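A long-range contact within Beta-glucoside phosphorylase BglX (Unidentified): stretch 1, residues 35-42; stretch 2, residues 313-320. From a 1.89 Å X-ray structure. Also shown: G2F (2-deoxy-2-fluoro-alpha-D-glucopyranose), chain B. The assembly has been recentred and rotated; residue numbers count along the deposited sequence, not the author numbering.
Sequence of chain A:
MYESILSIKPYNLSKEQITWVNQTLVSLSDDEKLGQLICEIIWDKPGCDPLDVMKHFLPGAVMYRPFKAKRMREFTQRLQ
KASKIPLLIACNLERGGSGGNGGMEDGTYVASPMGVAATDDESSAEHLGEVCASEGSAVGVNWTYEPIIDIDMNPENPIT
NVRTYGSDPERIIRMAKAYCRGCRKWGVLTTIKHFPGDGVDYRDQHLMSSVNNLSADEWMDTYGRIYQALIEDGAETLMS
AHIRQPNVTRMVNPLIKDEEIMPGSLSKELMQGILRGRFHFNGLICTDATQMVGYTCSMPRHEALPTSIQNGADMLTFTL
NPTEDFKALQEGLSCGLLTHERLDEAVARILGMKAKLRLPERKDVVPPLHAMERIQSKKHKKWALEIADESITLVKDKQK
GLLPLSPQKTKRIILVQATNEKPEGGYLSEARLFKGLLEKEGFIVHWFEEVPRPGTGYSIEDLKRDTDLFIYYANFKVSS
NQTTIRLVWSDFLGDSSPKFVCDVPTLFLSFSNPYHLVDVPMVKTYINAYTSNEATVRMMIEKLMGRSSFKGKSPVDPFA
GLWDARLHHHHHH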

# COMPACT_ATOMS: atom_id res chain seq x y z
N GLY A 35 21.17 7.35 15.27
CA GLY A 35 21.05 6.28 14.29
C GLY A 35 19.77 5.47 14.49
O GLY A 35 19.17 5.01 13.52
N GLN A 36 19.36 5.28 15.74
CA GLN A 36 18.11 4.57 16.01
C GLN A 36 16.92 5.23 15.32
O GLN A 36 15.92 4.56 15.03
CB GLN A 36 17.84 4.51 17.52
CG GLN A 36 18.67 3.48 18.27
CD GLN A 36 18.40 2.07 17.81
OE1 GLN A 36 17.29 1.55 17.98
NE2 GLN A 36 19.40 1.44 17.20
N LEU A 37 16.99 6.54 15.07
CA LEU A 37 15.89 7.26 14.44
C LEU A 37 15.69 6.88 12.98
O LEU A 37 14.65 7.22 12.41
CB LEU A 37 16.13 8.77 14.51
CG LEU A 37 16.40 9.41 15.87
CD1 LEU A 37 16.73 10.85 15.67
CD2 LEU A 37 15.21 9.27 16.79
N ILE A 38 16.67 6.21 12.36
CA ILE A 38 16.71 6.07 10.90
C ILE A 38 16.32 4.66 10.51
O ILE A 38 16.87 3.68 11.03
CB ILE A 38 18.10 6.43 10.34
CG1 ILE A 38 18.42 7.90 10.59
CG2 ILE A 38 18.16 6.14 8.84
CD1 ILE A 38 19.88 8.27 10.35
N CYS A 39 15.39 4.54 9.57
CA CYS A 39 15.16 3.30 8.84
C CYS A 39 15.82 3.39 7.48
O CYS A 39 15.59 4.36 6.74
CB CYS A 39 13.66 3.03 8.67
SG CYS A 39 13.36 1.58 7.68
N GLU A 40 16.64 2.39 7.14
CA GLU A 40 17.33 2.34 5.86
C GLU A 40 16.68 1.33 4.93
O GLU A 40 16.32 0.22 5.35
CB GLU A 40 18.80 1.98 6.06
CG GLU A 40 19.67 3.14 6.49
CD GLU A 40 19.80 4.20 5.40
OE1 GLU A 40 20.02 3.85 4.23
OE2 GLU A 40 19.65 5.40 5.73
N ILE A 41 16.56 1.69 3.66
CA ILE A 41 15.99 0.80 2.65
C ILE A 41 17.05 -0.21 2.22
O ILE A 41 18.25 0.07 2.21
CB ILE A 41 15.46 1.61 1.45
CG1 ILE A 41 14.48 0.77 0.64
CG2 ILE A 41 16.59 2.13 0.58
CD1 ILE A 41 13.70 1.57 -0.39
N ILE A 42 16.59 -1.41 1.86
CA ILE A 42 17.48 -2.48 1.43
C ILE A 42 16.94 -3.11 0.15
O ILE A 42 15.75 -3.42 0.07
CB ILE A 42 17.67 -3.53 2.54
CG1 ILE A 42 18.62 -2.96 3.59
CG2 ILE A 42 18.20 -4.85 1.98
CD1 ILE A 42 18.80 -3.80 4.79
C1 G2F B . 6.08 6.27 1.52
C2 G2F B . 4.71 5.70 1.02
C3 G2F B . 4.25 4.61 2.03
C4 G2F B . 5.39 3.55 2.16
C5 G2F B . 6.69 4.28 2.62
C6 G2F B . 7.91 3.27 2.70
O3 G2F B . 3.16 3.94 1.46
O4 G2F B . 5.03 2.67 3.19
O5 G2F B . 7.03 5.25 1.65
O6 G2F B . 8.00 2.59 1.48
F2 G2F B . 3.78 6.68 0.99
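Stretch 2 313-320: ADMLTFTL

Stretch 2 runs alongside stretch 1 as a parallel strand neighbour, although the two are separated by more than 270 residues in sequence. Stretch 1 comes out of a helix through a turn in which I38 N donates to G35 O at 3.0 Å, and extends as a strand from I38 to I42. Stretch 2 has extended strand geometry at L316 and T317, then changes course at F318, whose phi is positive (85°). The end-to-end directions of the touching parts differ by 43°. The register pairs L37 with M315, I38 with L316, C39 with T317 and E40 with F318, with CA to CA distances between 4.5 and 5.0 Å.

The backbone satisfies itself by the alternation expected of parallel strands. L316 N donates to L37 O at 2.7 Å, C39 N donates to L316 O at 2.9 Å and nearly straight, and F318 N donates to C39 O at 2.7 Å, with a more bent angle of 131°. Thus L316 uses both its amide and its carbonyl on stretch 1, and C39 does the same on stretch 2. L37 O also receives a close CA-H...O contact from M315 CA at 3.1 Å. One acceptor is left over: D314 O is buried against L37 CD2, 3.4 Å away, and has no partner in the model.

Beyond F318 the direct backbone ladder gives way to a water. It accepts from I41 N at 3.0 Å and from T319 N at 3.3 Å, and gives a weak hydrogen bond to E40 OE1 at 2.8 Å, so two amides that do not pair directly are still served. The other carboxylate oxygen, E40 OE2, accepts from T319 OG1 at 2.6 Å. The CA-to-CB bond of E40 points away from stretch 2, but its long side chain bends back to make this bond; T319, whose CA-to-CB bond points toward stretch 1, meets it with its short side chain.

Side chains alternate between the faces. I38 and L316 share one, their branched aliphatic groups suiting a buried setting. C39 and T317 share the other, where T317 OG1 is hydrogen-bonded elsewhere in the structure. Small C39 fits between two larger side chains: its CB lies 4.0 Å from M315 SD, and its SG lies 4.0 Å from F318 CE1, at the ring edge. I41 CB covers one face of that ring, 3.9 Å from its centroid, in a CH-pi contact. The same ring reaches the bound fluoroglucose, with F318 CE2 3.8 Å from G2F C6.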

# COMPACT_ATOMS: atom_id res chain seq x y z
N ALA A 313 7.72 13.20 15.10
CA ALA A 313 8.08 11.93 14.49
C ALA A 313 9.12 11.23 15.34
O ALA A 313 10.04 11.86 15.86
CB ALA A 313 8.61 12.15 13.07
N ASP A 314 8.97 9.91 15.48
CA ASP A 314 9.96 9.12 16.20
C ASP A 314 11.03 8.55 15.28
O ASP A 314 12.15 8.30 15.74
CB ASP A 314 9.28 7.96 16.94
CG ASP A 314 8.25 8.45 17.95
OD1 ASP A 314 8.57 9.39 18.72
OD2 ASP A 314 7.13 7.89 17.97
N MET A 315 10.71 8.36 14.01
CA MET A 315 11.62 7.72 13.07
C MET A 315 11.52 8.35 11.69
O MET A 315 10.42 8.65 11.20
CB MET A 315 11.33 6.22 13.02
CG MET A 315 12.08 5.44 11.98
SD MET A 315 11.98 3.65 12.24
CE MET A 315 11.86 3.48 13.99
N LEU A 316 12.69 8.54 11.07
CA LEU A 316 12.80 9.00 9.69
C LEU A 316 12.93 7.79 8.79
O LEU A 316 13.81 6.94 9.01
CB LEU A 316 14.01 9.91 9.51
CG LEU A 316 13.97 11.25 10.26
CD1 LEU A 316 15.38 11.78 10.48
CD2 LEU A 316 13.16 12.25 9.48
N THR A 317 12.08 7.70 7.78
CA THR A 317 12.05 6.55 6.88
C THR A 317 12.90 6.87 5.65
O THR A 317 12.47 7.61 4.76
CB THR A 317 10.62 6.19 6.53
OG1 THR A 317 9.91 5.93 7.75
CG2 THR A 317 10.56 4.95 5.64
N PHE A 318 14.11 6.33 5.63
CA PHE A 318 15.02 6.35 4.49
C PHE A 318 15.83 7.64 4.45
O PHE A 318 15.40 8.68 4.95
CB PHE A 318 14.30 6.20 3.15
CG PHE A 318 13.43 4.98 3.07
CD1 PHE A 318 13.58 3.93 3.96
CD2 PHE A 318 12.46 4.88 2.08
CE1 PHE A 318 12.77 2.81 3.88
CE2 PHE A 318 11.65 3.76 1.99
CZ PHE A 318 11.81 2.72 2.88
N THR A 319 17.02 7.54 3.86
CA THR A 319 17.92 8.67 3.68
C THR A 319 18.10 8.93 2.20
O THR A 319 17.76 8.10 1.35
CB THR A 319 19.29 8.41 4.32
OG1 THR A 319 19.84 7.20 3.80
CG2 THR A 319 19.17 8.30 5.84
N LEU A 320 18.63 10.11 1.89
CA LEU A 320 18.95 10.48 0.51
C LEU A 320 20.45 10.26 0.29
O LEU A 320 20.86 9.22 -0.23
CB LEU A 320 18.54 11.94 0.27
CG LEU A 320 18.71 12.56 -1.12
CD1 LEU A 320 17.95 11.75 -2.15
CD2 LEU A 320 18.24 14.01 -1.09
O HOH W 1 17.53 4.42 2.98